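Local atomic coordinates of DNA ligase-like protein Rv0938/MT0965 (Mycobacterium tuberculosis, PDB entry 2IRX), a protein that probably repairs DNA double-strand breaks by non-homologous end joining together with Ku, this chain being its N-terminal primase-like polymerase domain. Residues 67-72 against 91-96; 139-144 against 180-185; 31-36 against 101-106. All coordinates share one frame; numbering follows the deposited sequence.

Overall arrangement
All three contacts lie in the polymerase domain, a member of the archaeo-eukaryotic primase clan. Contacts 1 and 2 both touch the bound GTP, which reaches from one to the other: F67 lies against the guanine, while D140 and D142 bind the manganese that holds the triphosphate, and H181 bonds a phosphate oxygen. Their centres are about 25 Å apart, and their nearest atoms about 11 Å. Contact 3 adjoins contact 1, their centres about 17 Å apart, and touches it directly: L71 CD1 meets W104 CH2 at 3.7 Å, and I96 lies on L102 and I105. Contacts 2 and 3, centres about 26 Å apart, lie on opposite sides of the chain's centre.

Contact 1: residues 67-72 against 91-96; sequences FEKQLA and TTYPII. With GTP (guanosine-5'-triphosphate), chain C.
L71 and T92 are joined through their backbones: L71 N donates to T92 O at 2.8 Å. The same oxygen receives a CA-H...O contact from Q70 CA at 3.5 Å. A second cross-segment hydrogen bond uses a side chain. Q70 OE1 accepts from T92 N at 3.1 Å; the N-H points well at the oxygen (160°) yet arrives from above the amide's carbonyl plane. CG of Q70 is anti to the backbone N and the chain then bends (chi2 70°), which brings the amide back over strand 90-95. Its other end is held as well, because Q70 NE2 donates to L71 O at 3.1 Å. Two waters complete the polar network, one linking NE2 to T92 OG1 and the other linking OE1 to T91 OG1, so both ends of this exposed amide are gripped and its flip is fixed.

Strand 90-95 pairs antiparallel with 80-85 in a two-stranded sheet, whereas 66-68 is an outermost strand of a separate four-stranded one; residues 69-71, just past that strand, bridge the two. Residues 66-70 and 86-91 probably contact target DNA.

Van der Waals packing flanks the polar centre. L71 CD1 rests on P94 CG at 3.8 Å, with R81 of strand 80-85 also against the leucine. On the other flank the extended K69 chain runs alongside Y93 in the same direction, its CD 3.5 Å from the Y93 OH, while T91 CG2 sits 3.6 Å above one face of the Y93 ring, toward the rim. At the far end of 67-72, the guanine of GTP covers one face of the F67 ring, with GTP C2 3.3 Å from F67 CD2, and H114 meets F67 edge-to-face.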
loop_
_atom_site.group_PDB
_atom_site.type_symbol
_atom_site.label_atom_id
_atom_site.label_comp_id
_atom_site.label_asym_id
_atom_site.label_seq_id
_atom_site.Cartn_x
_atom_site.Cartn_y
_atom_site.Cartn_z
ATOM N N PHE A 67 -2.734 -14.358 -3.545
ATOM C CA PHE A 67 -3.082 -13.286 -2.645
ATOM C C PHE A 67 -3.649 -13.990 -1.409
ATOM O O PHE A 67 -4.816 -14.440 -1.402
ATOM C CB PHE A 67 -4.123 -12.437 -3.370
ATOM C CG PHE A 67 -4.275 -11.037 -2.855
ATOM C CD1 PHE A 67 -3.208 -10.129 -2.890
ATOM C CD2 PHE A 67 -5.539 -10.605 -2.411
ATOM C CE1 PHE A 67 -3.367 -8.798 -2.431
ATOM C CE2 PHE A 67 -5.732 -9.265 -1.987
ATOM C CZ PHE A 67 -4.640 -8.364 -1.984
ATOM N N GLU A 68 -2.820 -14.106 -0.373
ATOM C CA GLU A 68 -3.179 -14.943 0.773
ATOM C C GLU A 68 -3.749 -14.102 1.907
ATOM O O GLU A 68 -3.087 -13.194 2.413
ATOM C CB GLU A 68 -1.988 -15.750 1.235
ATOM C CG GLU A 68 -2.303 -16.799 2.282
ATOM C CD GLU A 68 -1.001 -17.347 2.862
ATOM O OE1 GLU A 68 -0.388 -18.181 2.210
ATOM O OE2 GLU A 68 -0.552 -16.887 3.941
ATOM N N LYS A 69 -4.998 -14.378 2.273
ATOM C CA LYS A 69 -5.683 -13.605 3.322
ATOM C C LYS A 69 -5.723 -14.407 4.612
ATOM O O LYS A 69 -5.126 -14.014 5.625
ATOM C CB LYS A 69 -7.101 -13.231 2.869
ATOM C CG LYS A 69 -7.146 -12.302 1.626
ATOM C CD LYS A 69 -8.590 -12.053 1.176
ATOM C CE LYS A 69 -8.599 -11.199 -0.114
ATOM N NZ LYS A 69 -10.009 -11.029 -0.669
ATOM N N GLN A 70 -6.415 -15.552 4.569
ATOM C CA GLN A 70 -6.463 -16.475 5.706
ATOM C C GLN A 70 -5.072 -16.859 6.222
ATOM O O GLN A 70 -4.164 -17.239 5.456
ATOM C CB GLN A 70 -7.274 -17.742 5.366
ATOM C CG GLN A 70 -7.281 -18.785 6.508
ATOM C CD GLN A 70 -8.097 -18.339 7.719
ATOM O OE1 GLN A 70 -9.069 -17.589 7.589
ATOM N NE2 GLN A 70 -7.701 -18.807 8.903
ATOM N N LEU A 71 -4.930 -16.774 7.541
ATOM C CA LEU A 71 -3.714 -17.214 8.210
ATOM C C LEU A 71 -3.682 -18.755 8.310
ATOM O O LEU A 71 -4.644 -19.398 8.791
ATOM C CB LEU A 71 -3.623 -16.548 9.598
ATOM C CG LEU A 71 -2.290 -16.545 10.323
ATOM C CD1 LEU A 71 -1.137 -16.033 9.427
ATOM C CD2 LEU A 71 -2.366 -15.759 11.663
ATOM N N ALA A 72 -2.597 -19.366 7.839
ATOM C CA ALA A 72 -2.434 -20.815 7.954
ATOM C C ALA A 72 -2.450 -21.315 9.393
ATOM O O ALA A 72 -2.016 -20.617 10.293
ATOM C CB ALA A 72 -1.153 -21.287 7.273
ATOM N N THR A 91 -12.690 -14.668 8.200
ATOM C CA THR A 91 -11.276 -14.852 7.848
ATOM C C THR A 91 -10.415 -14.340 8.984
ATOM O O THR A 91 -10.658 -13.242 9.489
ATOM C CB THR A 91 -10.879 -14.085 6.553
ATOM O OG1 THR A 91 -11.663 -14.554 5.454
ATOM C CG2 THR A 91 -9.369 -14.291 6.227
ATOM N N THR A 92 -9.435 -15.142 9.387
ATOM C CA THR A 92 -8.447 -14.737 10.383
ATOM C C THR A 92 -7.208 -14.198 9.666
ATOM O O THR A 92 -6.587 -14.894 8.844
ATOM C CB THR A 92 -8.062 -15.918 11.324
ATOM O OG1 THR A 92 -9.243 -16.427 11.950
ATOM C CG2 THR A 92 -7.107 -15.477 12.410
ATOM N N TYR A 93 -6.856 -12.958 9.987
ATOM C CA TYR A 93 -5.682 -12.308 9.393
ATOM C C TYR A 93 -4.554 -12.132 10.391
ATOM O O TYR A 93 -4.826 -11.883 11.569
ATOM C CB TYR A 93 -6.029 -10.912 8.900
ATOM C CG TYR A 93 -6.877 -10.833 7.656
ATOM C CD1 TYR A 93 -6.290 -10.674 6.382
ATOM C CD2 TYR A 93 -8.267 -10.849 7.758
ATOM C CE1 TYR A 93 -7.095 -10.577 5.239
ATOM C CE2 TYR A 93 -9.071 -10.754 6.624
ATOM C CZ TYR A 93 -8.483 -10.607 5.378
ATOM O OH TYR A 93 -9.308 -10.504 4.272
ATOM N N PRO A 94 -3.285 -12.185 9.919
ATOM C CA PRO A 94 -2.218 -11.737 10.811
ATOM C C PRO A 94 -2.216 -10.207 10.870
ATOM O O PRO A 94 -2.678 -9.533 9.912
ATOM C CB PRO A 94 -0.943 -12.234 10.127
ATOM C CG PRO A 94 -1.318 -12.279 8.609
ATOM C CD PRO A 94 -2.791 -12.575 8.575
ATOM N N ILE A 95 -1.720 -9.675 11.980
ATOM C CA ILE A 95 -1.444 -8.252 12.099
ATOM C C ILE A 95 0.075 -8.104 12.280
ATOM O O ILE A 95 0.651 -8.590 13.265
ATOM C CB ILE A 95 -2.206 -7.591 13.285
ATOM C CG1 ILE A 95 -3.732 -7.668 13.065
ATOM C CG2 ILE A 95 -1.723 -6.135 13.468
ATOM C CD1 ILE A 95 -4.552 -7.518 14.381
ATOM N N ILE A 96 0.720 -7.432 11.334
ATOM C CA ILE A 96 2.180 -7.261 11.392
ATOM C C ILE A 96 2.498 -5.968 12.164
ATOM O O ILE A 96 2.112 -4.890 11.736
ATOM C CB ILE A 96 2.814 -7.251 9.966
ATOM C CG1 ILE A 96 2.357 -8.490 9.153
ATOM C CG2 ILE A 96 4.359 -7.110 10.067
ATOM C CD1 ILE A 96 2.831 -9.861 9.725
HETATM P PG GTP C . -0.040 -0.190 -10.395
HETATM O O1G GTP C . 0.738 1.049 -10.165
HETATM O O2G GTP C . -1.483 0.116 -10.738
HETATM O O3G GTP C . 0.614 -1.092 -11.405
HETATM O O3B GTP C . 0.071 -0.992 -8.985
HETATM P PB GTP C . -1.014 -1.139 -7.814
HETATM O O1B GTP C . -1.856 0.086 -7.658
HETATM O O2B GTP C . -0.321 -1.440 -6.542
HETATM O O3A GTP C . -1.962 -2.279 -8.399
HETATM P PA GTP C . -2.180 -3.828 -8.015
HETATM O O1A GTP C . -0.957 -4.417 -7.362
HETATM O O2A GTP C . -2.572 -4.482 -9.319
HETATM O "O5'" GTP C . -3.406 -3.796 -7.001
HETATM C "C5'" GTP C . -4.672 -3.207 -7.326
HETATM C "C4'" GTP C . -5.720 -3.656 -6.299
HETATM O "O4'" GTP C . -5.861 -5.074 -6.219
HETATM C "C3'" GTP C . -5.371 -3.207 -4.892
HETATM O "O3'" GTP C . -6.610 -3.016 -4.263
HETATM C "C2'" GTP C . -4.669 -4.428 -4.278
HETATM O "O2'" GTP C . -4.670 -4.566 -2.863
HETATM C "C1'" GTP C . -5.407 -5.575 -4.948
HETATM N N9 GTP C . -4.626 -6.751 -5.368
HETATM C C8 GTP C . -3.340 -6.824 -5.842
HETATM N N7 GTP C . -3.108 -8.112 -6.180
HETATM C C5 GTP C . -4.240 -8.835 -5.965
HETATM C C6 GTP C . -4.560 -10.184 -6.162
HETATM O O6 GTP C . -3.719 -10.974 -6.601
HETATM N N1 GTP C . -5.847 -10.623 -5.860
HETATM C C2 GTP C . -6.805 -9.753 -5.368
HETATM N N2 GTP C . -8.029 -10.208 -5.064
HETATM N N3 GTP C . -6.478 -8.411 -5.167
HETATM C C4 GTP C . -5.207 -7.975 -5.469
HETATM O O HOH W 1 -9.866 -18.688 11.017
HETATM O O HOH W 2 -10.900 -17.670 5.434
#

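Contact 2: residues 139-144 against 180-185; sequences FDLDPG and LHLYTP. With MN (manganese (II) ion), chain B; GTP (guanosine-5'-triphosphate), chain C.
F139 and L182 form a hydrogen-bonded antiparallel pair, F139 N reaching L182 O and L182 N reaching F139 O, both at 3.0 Å. L141 and L180 make the next such pair, with L141 N to L180 O at 2.9 Å. This is the tight part: the axes of the two short strand segments approach to 5.0 Å, and on the face of F139, L141, L180 and L182, L141 CD1 lies 3.9 Å from L182 CD1, and helix 149-164 covers F139 and L182.

The opposite face, carrying D140 and H181, is polar, and holds the metal, the triphosphate and two ordered waters. D140 OD1 and D142 OD1, from the two aspartates of a DxD motif, each bind manganese at 2.2 Å. GTP O2G and O1B and both waters complete its six ligands. One metal-bound water lies within hydrogen-bonding distance of both D140 OD2 and D142 OD2; D140 OD2 also accepts from Q233 NE2. The other donates to L141 O and GTP O1G. H181 NE2 donates to GTP O1B at 2.8 Å, coming edge-on to the phosphate.

One manganese thus clamps the beta and gamma phosphates, as the nucleotide-bound metal does in polymerases, and D230 beside D140 probably helps bind a second ion for catalysis.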
loop_
_atom_site.group_PDB
_atom_site.type_symbol
_atom_site.label_atom_id
_atom_site.label_comp_id
_atom_site.label_asym_id
_atom_site.label_seq_id
_atom_site.Cartn_x
_atom_site.Cartn_y
_atom_site.Cartn_z
ATOM N N PHE A 139 -6.044 7.064 -2.682
ATOM C CA PHE A 139 -6.382 7.165 -4.098
ATOM C C PHE A 139 -5.333 6.388 -4.869
ATOM O O PHE A 139 -4.124 6.545 -4.654
ATOM C CB PHE A 139 -6.407 8.626 -4.554
ATOM C CG PHE A 139 -7.473 9.456 -3.888
ATOM C CD1 PHE A 139 -8.727 9.628 -4.496
ATOM C CD2 PHE A 139 -7.217 10.074 -2.673
ATOM C CE1 PHE A 139 -9.746 10.398 -3.863
ATOM C CE2 PHE A 139 -8.205 10.867 -2.035
ATOM C CZ PHE A 139 -9.471 11.019 -2.638
ATOM N N ASP A 140 -5.816 5.542 -5.759
ATOM C CA ASP A 140 -4.993 4.692 -6.585
ATOM C C ASP A 140 -5.070 5.272 -8.009
ATOM O O ASP A 140 -6.105 5.200 -8.677
ATOM C CB ASP A 140 -5.515 3.244 -6.471
ATOM C CG ASP A 140 -4.747 2.251 -7.345
ATOM O OD1 ASP A 140 -3.702 2.611 -7.918
ATOM O OD2 ASP A 140 -5.183 1.071 -7.447
ATOM N N LEU A 141 -3.975 5.871 -8.462
ATOM C CA LEU A 141 -3.962 6.517 -9.786
ATOM C C LEU A 141 -3.278 5.599 -10.804
ATOM O O LEU A 141 -2.066 5.336 -10.688
ATOM C CB LEU A 141 -3.214 7.864 -9.742
ATOM C CG LEU A 141 -3.954 9.130 -9.263
ATOM C CD1 LEU A 141 -4.586 8.970 -7.882
ATOM C CD2 LEU A 141 -3.037 10.357 -9.294
ATOM N N ASP A 142 -4.051 5.176 -11.810
ATOM C CA ASP A 142 -3.591 4.288 -12.885
ATOM C C ASP A 142 -3.526 5.012 -14.227
ATOM O O ASP A 142 -4.531 5.541 -14.680
ATOM C CB ASP A 142 -4.570 3.121 -13.041
ATOM C CG ASP A 142 -4.544 2.189 -11.851
ATOM O OD1 ASP A 142 -3.600 2.302 -11.068
ATOM O OD2 ASP A 142 -5.476 1.382 -11.688
ATOM N N PRO A 143 -2.363 4.977 -14.884
ATOM C CA PRO A 143 -2.204 5.569 -16.217
ATOM C C PRO A 143 -2.848 4.684 -17.293
ATOM O O PRO A 143 -2.601 3.469 -17.344
ATOM C CB PRO A 143 -0.678 5.662 -16.378
ATOM C CG PRO A 143 -0.149 4.519 -15.546
ATOM C CD PRO A 143 -1.111 4.358 -14.392
ATOM N N GLY A 144 -3.702 5.288 -18.117
ATOM C CA GLY A 144 -4.220 4.629 -19.298
ATOM C C GLY A 144 -3.090 4.532 -20.298
ATOM O O GLY A 144 -1.998 5.070 -20.064
ATOM N N LEU A 180 0.735 5.935 -9.168
ATOM C CA LEU A 180 0.967 6.693 -7.943
ATOM C C LEU A 180 -0.146 6.384 -6.972
ATOM O O LEU A 180 -1.288 6.165 -7.383
ATOM C CB LEU A 180 0.923 8.203 -8.223
ATOM C CG LEU A 180 1.943 8.895 -9.101
ATOM C CD1 LEU A 180 1.570 10.379 -9.248
ATOM C CD2 LEU A 180 3.332 8.755 -8.478
ATOM N N HIS A 181 0.183 6.356 -5.692
ATOM C CA HIS A 181 -0.825 6.255 -4.645
ATOM C C HIS A 181 -0.753 7.542 -3.820
ATOM O O HIS A 181 0.340 8.094 -3.609
ATOM C CB HIS A 181 -0.570 5.027 -3.754
ATOM C CG HIS A 181 -0.713 3.711 -4.466
ATOM N ND1 HIS A 181 -0.268 2.525 -3.924
ATOM C CD2 HIS A 181 -1.252 3.395 -5.668
ATOM C CE1 HIS A 181 -0.544 1.532 -4.752
ATOM N NE2 HIS A 181 -1.122 2.033 -5.830
ATOM N N LEU A 182 -1.905 8.009 -3.368
ATOM C CA LEU A 182 -1.984 9.186 -2.526
ATOM C C LEU A 182 -2.678 8.869 -1.217
ATOM O O LEU A 182 -3.724 8.200 -1.206
ATOM C CB LEU A 182 -2.731 10.331 -3.251
ATOM C CG LEU A 182 -2.327 10.623 -4.697
ATOM C CD1 LEU A 182 -3.342 11.622 -5.327
ATOM C CD2 LEU A 182 -0.875 11.086 -4.796
ATOM N N TYR A 183 -2.114 9.372 -0.114
ATOM C CA TYR A 183 -2.677 9.130 1.212
ATOM C C TYR A 183 -2.981 10.432 1.917
ATOM O O TYR A 183 -2.160 11.355 1.876
ATOM C CB TYR A 183 -1.700 8.326 2.075
ATOM C CG TYR A 183 -1.557 6.867 1.651
ATOM C CD1 TYR A 183 -2.448 5.885 2.130
ATOM C CD2 TYR A 183 -0.537 6.473 0.759
ATOM C CE1 TYR A 183 -2.318 4.533 1.746
ATOM C CE2 TYR A 183 -0.379 5.136 0.369
ATOM C CZ TYR A 183 -1.263 4.173 0.864
ATOM O OH TYR A 183 -1.138 2.880 0.460
ATOM N N THR A 184 -4.146 10.513 2.559
ATOM C CA THR A 184 -4.453 11.689 3.368
ATOM C C THR A 184 -4.973 11.232 4.729
ATOM O O THR A 184 -5.946 10.477 4.786
ATOM C CB THR A 184 -5.347 12.773 2.626
ATOM O OG1 THR A 184 -6.484 13.179 3.409
ATOM C CG2 THR A 184 -5.710 12.388 1.229
ATOM N N PRO A 185 -4.277 11.635 5.814
ATOM C CA PRO A 185 -4.684 11.270 7.174
ATOM C C PRO A 185 -5.995 11.958 7.541
ATOM O O PRO A 185 -6.196 13.119 7.188
ATOM C CB PRO A 185 -3.531 11.786 8.053
ATOM C CG PRO A 185 -2.874 12.868 7.256
ATOM C CD PRO A 185 -3.062 12.483 5.807
HETATM MN MN MN B . -2.798 1.224 -9.372
HETATM P PG GTP C . -0.040 -0.190 -10.395
HETATM O O1G GTP C . 0.738 1.049 -10.165
HETATM O O2G GTP C . -1.483 0.116 -10.738
HETATM O O3G GTP C . 0.614 -1.092 -11.405
HETATM O O3B GTP C . 0.071 -0.992 -8.985
HETATM P PB GTP C . -1.014 -1.139 -7.814
HETATM O O1B GTP C . -1.856 0.086 -7.658
HETATM O O2B GTP C . -0.321 -1.440 -6.542
HETATM O O3A GTP C . -1.962 -2.279 -8.399
HETATM P PA GTP C . -2.180 -3.828 -8.015
HETATM O O1A GTP C . -0.957 -4.417 -7.362
HETATM O O2A GTP C . -2.572 -4.482 -9.319
HETATM O "O5'" GTP C . -3.406 -3.796 -7.001
HETATM C "C5'" GTP C . -4.672 -3.207 -7.326
HETATM C "C4'" GTP C . -5.720 -3.656 -6.299
HETATM O "O4'" GTP C . -5.861 -5.074 -6.219
HETATM C "C3'" GTP C . -5.371 -3.207 -4.892
HETATM O "O3'" GTP C . -6.610 -3.016 -4.263
HETATM C "C2'" GTP C . -4.669 -4.428 -4.278
HETATM O "O2'" GTP C . -4.670 -4.566 -2.863
HETATM C "C1'" GTP C . -5.407 -5.575 -4.948
HETATM N N9 GTP C . -4.626 -6.751 -5.368
HETATM C C8 GTP C . -3.340 -6.824 -5.842
HETATM N N7 GTP C . -3.108 -8.112 -6.180
HETATM C C5 GTP C . -4.240 -8.835 -5.965
HETATM C C6 GTP C . -4.560 -10.184 -6.162
HETATM O O6 GTP C . -3.719 -10.974 -6.601
HETATM N N1 GTP C . -5.847 -10.623 -5.860
HETATM C C2 GTP C . -6.805 -9.753 -5.368
HETATM N N2 GTP C . -8.029 -10.208 -5.064
HETATM N N3 GTP C . -6.478 -8.411 -5.167
HETATM C C4 GTP C . -5.207 -7.975 -5.469
HETATM O O HOH W 3 -4.398 -0.195 -9.705
HETATM O O HOH W 4 -1.069 3.026 -9.185
#

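Contact 3: residues 31-36 against 101-106; sequences DIFDYY and GLAWIA
A106 packs its methyl against I32 and F33 where two helices of the primase-like polymerase domain run antiparallel. Helices 29-47 and 99-107 pass each other with their local axes 8.8 Å apart, N-to-C directions 156° from parallel, and no hydrogen bond crosses between these segments. The approach is close where the small A106 faces F33: the CA atoms of F33 and A106 come within 5.0 Å, and A106 CB lies 3.6 Å from F33 CA. The same methyl meets I32 CG2 at 3.7 Å, so it rests against two consecutive residues of the facing helix.

F33 is turned along the outer margin of the interface. Its CG lies anti to the backbone N (chi1 166°), which swings the ring past A106 to A103, where the rim atom CE1 touches the methyl; the approach is oblique to the ring.

Y36 is turned differently. With chi1 near -82° its CG sits beside the backbone N and anti to the carbonyl carbon, and the ring is directed over L102 and I105 on the buried side. L102 crosses it at about a right angle, CD2 coming to the ring at CD1, while the CG2 branch of I105 approaches the CD2-CE2 side of the same ring obliquely. Beyond the apolar part, the Y36 hydroxyl is hydrogen-bonded to L111 O and L246 N, so the end of the ring is tied to the backbone at two places distant in sequence. L102 also extends onto A40 and L44, further along helix 29-47. At the Y36 end of the pair, L102 CD1 lies 3.9 Å from the backbone oxygen of Y36, and I105 CG2 stands 4.0 Å from Y36 CE2.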
loop_
_atom_site.group_PDB
_atom_site.type_symbol
_atom_site.label_atom_id
_atom_site.label_comp_id
_atom_site.label_asym_id
_atom_site.label_seq_id
_atom_site.Cartn_x
_atom_site.Cartn_y
_atom_site.Cartn_z
ATOM N N ASP A 31 18.018 -10.969 0.708
ATOM C CA ASP A 31 17.966 -9.529 0.357
ATOM C C ASP A 31 16.648 -8.911 0.789
ATOM O O ASP A 31 16.602 -7.785 1.280
ATOM C CB ASP A 31 18.139 -9.323 -1.152
ATOM C CG ASP A 31 19.566 -9.617 -1.639
ATOM O OD1 ASP A 31 20.565 -9.459 -0.879
ATOM O OD2 ASP A 31 19.699 -9.995 -2.811
ATOM N N ILE A 32 15.567 -9.644 0.527
ATOM C CA ILE A 32 14.226 -9.255 0.933
ATOM C C ILE A 32 14.089 -9.154 2.451
ATOM O O ILE A 32 13.470 -8.214 2.945
ATOM C CB ILE A 32 13.278 -10.278 0.308
ATOM C CG1 ILE A 32 13.026 -9.883 -1.150
ATOM C CG2 ILE A 32 12.097 -10.673 1.183
ATOM C CD1 ILE A 32 13.114 -11.071 -2.011
ATOM N N PHE A 33 14.672 -10.123 3.170
ATOM C CA PHE A 33 14.761 -10.069 4.628
ATOM C C PHE A 33 15.540 -8.822 5.085
ATOM O O PHE A 33 15.070 -8.064 5.940
ATOM C CB PHE A 33 15.354 -11.370 5.212
ATOM C CG PHE A 33 15.766 -11.253 6.659
ATOM C CD1 PHE A 33 14.867 -10.762 7.620
ATOM C CD2 PHE A 33 17.057 -11.613 7.061
ATOM C CE1 PHE A 33 15.247 -10.633 8.963
ATOM C CE2 PHE A 33 17.447 -11.509 8.406
ATOM C CZ PHE A 33 16.547 -11.016 9.359
ATOM N N ASP A 34 16.714 -8.612 4.500
ATOM C CA ASP A 34 17.527 -7.437 4.812
ATOM C C ASP A 34 16.746 -6.112 4.589
ATOM O O ASP A 34 16.744 -5.212 5.448
ATOM C CB ASP A 34 18.820 -7.487 3.993
ATOM C CG ASP A 34 19.804 -6.410 4.388
ATOM O OD1 ASP A 34 19.927 -6.097 5.585
ATOM O OD2 ASP A 34 20.466 -5.890 3.483
ATOM N N TYR A 35 16.097 -6.009 3.431
ATOM C CA TYR A 35 15.248 -4.853 3.150
ATOM C C TYR A 35 14.156 -4.609 4.220
ATOM O O TYR A 35 14.009 -3.485 4.746
ATOM C CB TYR A 35 14.602 -4.975 1.748
ATOM C CG TYR A 35 13.627 -3.820 1.531
ATOM C CD1 TYR A 35 14.102 -2.505 1.339
ATOM C CD2 TYR A 35 12.238 -4.037 1.584
ATOM C CE1 TYR A 35 13.207 -1.433 1.171
ATOM C CE2 TYR A 35 11.345 -2.990 1.446
ATOM C CZ TYR A 35 11.827 -1.688 1.252
ATOM O OH TYR A 35 10.895 -0.664 1.141
ATOM N N TYR A 36 13.355 -5.648 4.500
ATOM C CA TYR A 36 12.287 -5.501 5.461
ATOM C C TYR A 36 12.802 -5.204 6.878
ATOM O O TYR A 36 12.180 -4.427 7.603
ATOM C CB TYR A 36 11.323 -6.703 5.415
ATOM C CG TYR A 36 10.307 -6.567 4.296
ATOM C CD1 TYR A 36 9.564 -5.360 4.135
ATOM C CD2 TYR A 36 10.060 -7.621 3.402
ATOM C CE1 TYR A 36 8.638 -5.209 3.139
ATOM C CE2 TYR A 36 9.115 -7.477 2.368
ATOM C CZ TYR A 36 8.397 -6.263 2.257
ATOM O OH TYR A 36 7.452 -6.079 1.274
ATOM N N GLY A 101 7.711 -10.018 12.957
ATOM C CA GLY A 101 6.639 -10.153 11.958
ATOM C C GLY A 101 7.127 -9.898 10.540
ATOM O O GLY A 101 6.805 -10.657 9.629
ATOM N N LEU A 102 7.922 -8.842 10.334
ATOM C CA LEU A 102 8.491 -8.589 8.975
ATOM C C LEU A 102 9.509 -9.656 8.542
ATOM O O LEU A 102 9.647 -9.960 7.355
ATOM C CB LEU A 102 9.072 -7.163 8.879
ATOM C CG LEU A 102 7.966 -6.080 8.795
ATOM C CD1 LEU A 102 8.529 -4.653 8.929
ATOM C CD2 LEU A 102 7.187 -6.203 7.483
ATOM N N ALA A 103 10.211 -10.238 9.520
ATOM C CA ALA A 103 11.075 -11.380 9.259
ATOM C C ALA A 103 10.237 -12.582 8.739
ATOM O O ALA A 103 10.580 -13.212 7.727
ATOM C CB ALA A 103 11.910 -11.734 10.527
ATOM N N TRP A 104 9.110 -12.835 9.393
ATOM C CA TRP A 104 8.144 -13.840 8.937
ATOM C C TRP A 104 7.634 -13.587 7.497
ATOM O O TRP A 104 7.610 -14.496 6.665
ATOM C CB TRP A 104 7.003 -13.945 9.953
ATOM C CG TRP A 104 5.988 -15.018 9.591
ATOM C CD1 TRP A 104 6.131 -16.385 9.730
ATOM C CD2 TRP A 104 4.700 -14.803 9.004
ATOM N NE1 TRP A 104 4.985 -17.026 9.252
ATOM C CE2 TRP A 104 4.104 -16.074 8.808
ATOM C CE3 TRP A 104 3.985 -13.658 8.622
ATOM C CZ2 TRP A 104 2.811 -16.225 8.254
ATOM C CZ3 TRP A 104 2.712 -13.808 8.077
ATOM C CH2 TRP A 104 2.139 -15.093 7.901
ATOM N N ILE A 105 7.236 -12.346 7.221
ATOM C CA ILE A 105 6.847 -11.890 5.870
ATOM C C ILE A 105 7.926 -12.268 4.820
ATOM O O ILE A 105 7.622 -12.863 3.754
ATOM C CB ILE A 105 6.586 -10.348 5.894
ATOM C CG1 ILE A 105 5.263 -10.034 6.640
ATOM C CG2 ILE A 105 6.594 -9.719 4.464
ATOM C CD1 ILE A 105 4.023 -10.519 5.861
ATOM N N ALA A 106 9.179 -11.944 5.129
ATOM C CA ALA A 106 10.284 -12.329 4.243
ATOM C C ALA A 106 10.393 -13.865 4.060
ATOM O O ALA A 106 10.513 -14.358 2.931
ATOM C CB ALA A 106 11.612 -11.715 4.725
#